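Local coordinates for inositol 2-dehydrogenase (Sinorhizobium meliloti, PDB 4HKT), which catalyses the NAD-dependent oxidation of myo-inositol to scyllo-inosose, the first step in the breakdown of myo-inositol to acetyl-CoA, at residues Arg123-His128 against Ile301-Asn306. Numbering follows the deposited sequence.
Sequences RRFDPH and IAPSGN. With EDO (1,2-ethanediol), chain S.
Arg124 and Pro303 mark the nearest approach of the two backbones, their CA atoms 7.8 Å apart, where the 3-10 turn following strand 117-120 of the Rossmann sheet meets the loop entering helix 305-324. This is a worked example of two connections in a Gfo/Idh/MocA dehydrogenase packing through side chains, with no hydrogen bond between them. Pro303, set on a cis peptide bond, is the shared surface: its backbone is hydrogen-bonded to that of Val119 in strand 117-120, and it meets both Arg124 and Phe125. The Phe125 ring and the proline come tip to tip, CE2 of Phe125 lying 3.5 Å from CD of Pro303. With CG anti to its carbonyl carbon (chi1 -64°), Phe125 also carries its CZ to 3.4 Å from Ala302 O, which sits at the ring edge, near the ring plane. The side chains of Arg124 and Pro303 instead pass each other in opposite directions. The arginine chain is extended from CG to NE (chi3 -180°), and Arg124 CD lies 4.1 Å from Pro303 CB, which also covers one guanidinium face, offset toward its rim. Arg124 NH2 also forms a salt bridge with Asp178 of helix 168-184. An alanine in place of Arg124 would probably leave Asp178 without this cationic mate and uncover the flank of Pro303. The guanidinium edge also holds a 1,2-ethanediol, probably from the crystallisation liquor, whose O2 lies in the guanidinium plane: Arg124 NH2 donates to it at 2.6 Å, while the bond from Arg124 NH1, at 3.0 Å, has an N-H...O angle of 132° and is weak.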
loop_
_atom_site.group_PDB
_atom_site.type_symbol
_atom_site.label_atom_id
_atom_site.label_comp_id
_atom_site.label_asym_id
_atom_site.label_seq_id
_atom_site.Cartn_x
_atom_site.Cartn_y
_atom_site.Cartn_z
ATOM N N ARG B 123 -10.782 -4.375 -21.753
ATOM C CA ARG B 123 -10.206 -3.534 -20.718
ATOM C C ARG B 123 -11.000 -2.280 -20.493
ATOM O O ARG B 123 -11.008 -1.753 -19.393
ATOM C CB ARG B 123 -8.725 -3.252 -20.975
ATOM C CG ARG B 123 -7.924 -4.529 -20.986
ATOM C CD ARG B 123 -6.460 -4.271 -21.276
ATOM N NE ARG B 123 -5.813 -5.510 -21.690
ATOM C CZ ARG B 123 -4.540 -5.613 -22.074
ATOM N NH1 ARG B 123 -3.758 -4.536 -22.114
ATOM N NH2 ARG B 123 -4.039 -6.801 -22.422
ATOM N N ARG B 124 -11.722 -1.830 -21.492
ATOM C CA ARG B 124 -12.585 -0.695 -21.308
ATOM C C ARG B 124 -13.764 -0.964 -20.319
ATOM O O ARG B 124 -14.413 -0.012 -19.901
ATOM C CB ARG B 124 -13.174 -0.267 -22.631
ATOM C CG ARG B 124 -12.237 0.367 -23.620
ATOM C CD ARG B 124 -13.069 0.892 -24.746
ATOM N NE ARG B 124 -12.239 1.507 -25.746
ATOM C CZ ARG B 124 -12.567 2.599 -26.407
ATOM N NH1 ARG B 124 -13.747 3.212 -26.192
ATOM N NH2 ARG B 124 -11.717 3.077 -27.305
ATOM N N PHE B 125 -14.046 -2.241 -20.011
ATOM C CA PHE B 125 -15.163 -2.645 -19.132
ATOM C C PHE B 125 -14.705 -3.126 -17.751
ATOM O O PHE B 125 -15.526 -3.528 -16.911
ATOM C CB PHE B 125 -16.011 -3.728 -19.836
ATOM C CG PHE B 125 -16.678 -3.239 -21.067
ATOM C CD1 PHE B 125 -17.762 -2.406 -20.980
ATOM C CD2 PHE B 125 -16.189 -3.567 -22.327
ATOM C CE1 PHE B 125 -18.385 -1.918 -22.122
ATOM C CE2 PHE B 125 -16.812 -3.100 -23.463
ATOM C CZ PHE B 125 -17.906 -2.260 -23.367
ATOM N N ASP B 126 -13.389 -3.110 -17.517
ATOM C CA ASP B 126 -12.831 -3.439 -16.207
ATOM C C ASP B 126 -13.306 -2.409 -15.172
ATOM O O ASP B 126 -13.233 -1.193 -15.439
ATOM C CB ASP B 126 -11.298 -3.420 -16.260
ATOM C CG ASP B 126 -10.687 -3.750 -14.940
ATOM O OD1 ASP B 126 -10.972 -4.881 -14.420
ATOM O OD2 ASP B 126 -10.008 -2.852 -14.370
ATOM N N PRO B 127 -13.775 -2.870 -13.988
ATOM C CA PRO B 127 -14.299 -1.871 -13.034
ATOM C C PRO B 127 -13.255 -0.851 -12.584
ATOM O O PRO B 127 -13.587 0.312 -12.401
ATOM C CB PRO B 127 -14.775 -2.707 -11.841
ATOM C CG PRO B 127 -14.846 -4.102 -12.321
ATOM C CD PRO B 127 -13.850 -4.234 -13.452
ATOM N N HIS B 128 -11.996 -1.267 -12.481
ATOM C CA HIS B 128 -10.921 -0.366 -12.049
ATOM C C HIS B 128 -10.553 0.634 -13.116
ATOM O O HIS B 128 -10.475 1.845 -12.864
ATOM C CB HIS B 128 -9.709 -1.195 -11.593
ATOM C CG HIS B 128 -10.123 -2.407 -10.834
ATOM N ND1 HIS B 128 -10.553 -2.338 -9.530
ATOM C CD2 HIS B 128 -10.303 -3.690 -11.223
ATOM C CE1 HIS B 128 -10.913 -3.541 -9.122
ATOM N NE2 HIS B 128 -10.804 -4.373 -10.142
ATOM N N ILE B 301 -22.463 1.882 -30.080
ATOM C CA ILE B 301 -21.606 0.875 -29.442
ATOM C C ILE B 301 -20.229 1.480 -29.223
ATOM O O ILE B 301 -19.731 2.202 -30.087
ATOM C CB ILE B 301 -21.510 -0.395 -30.327
ATOM C CG1 ILE B 301 -22.866 -1.097 -30.335
ATOM C CG2 ILE B 301 -20.411 -1.349 -29.852
ATOM C CD1 ILE B 301 -22.922 -2.416 -31.091
ATOM N N ALA B 302 -19.649 1.190 -28.058
ATOM C CA ALA B 302 -18.230 1.410 -27.772
ATOM C C ALA B 302 -17.743 0.217 -26.965
ATOM O O ALA B 302 -18.400 -0.173 -26.028
ATOM C CB ALA B 302 -18.019 2.688 -26.976
ATOM N N PRO B 303 -16.609 -0.388 -27.326
ATOM C CA PRO B 303 -15.727 -0.176 -28.465
ATOM C C PRO B 303 -16.354 -0.628 -29.802
ATOM O O PRO B 303 -16.868 -1.729 -29.927
ATOM C CB PRO B 303 -14.496 -1.003 -28.115
ATOM C CG PRO B 303 -14.944 -1.986 -27.126
ATOM C CD PRO B 303 -16.228 -1.567 -26.538
ATOM N N SER B 304 -16.361 0.271 -30.749
ATOM C CA SER B 304 -16.928 0.051 -32.048
ATOM C C SER B 304 -15.897 -0.554 -33.019
ATOM O O SER B 304 -14.709 -0.703 -32.713
ATOM C CB SER B 304 -17.333 1.391 -32.600
ATOM O OG SER B 304 -16.163 2.199 -32.849
ATOM N N GLY B 305 -16.373 -0.811 -34.220
ATOM C CA GLY B 305 -15.533 -1.128 -35.348
ATOM C C GLY B 305 -14.471 -0.090 -35.573
ATOM O O GLY B 305 -13.312 -0.437 -35.775
ATOM N N ASN B 306 -14.847 1.184 -35.562
ATOM C CA ASN B 306 -13.853 2.224 -35.761
ATOM C C ASN B 306 -12.793 2.208 -34.668
ATOM O O ASN B 306 -11.623 2.513 -34.931
ATOM C CB ASN B 306 -14.491 3.608 -35.877
ATOM C CG ASN B 306 -13.478 4.665 -36.292
ATOM O OD1 ASN B 306 -12.904 4.600 -37.399
ATOM N ND2 ASN B 306 -13.166 5.595 -35.371
HETATM C C1 EDO S . -12.828 7.543 -26.705
HETATM O O1 EDO S . -13.386 6.808 -25.607
HETATM C C2 EDO S . -12.002 6.620 -27.616
HETATM O O2 EDO S . -12.739 5.429 -27.971
#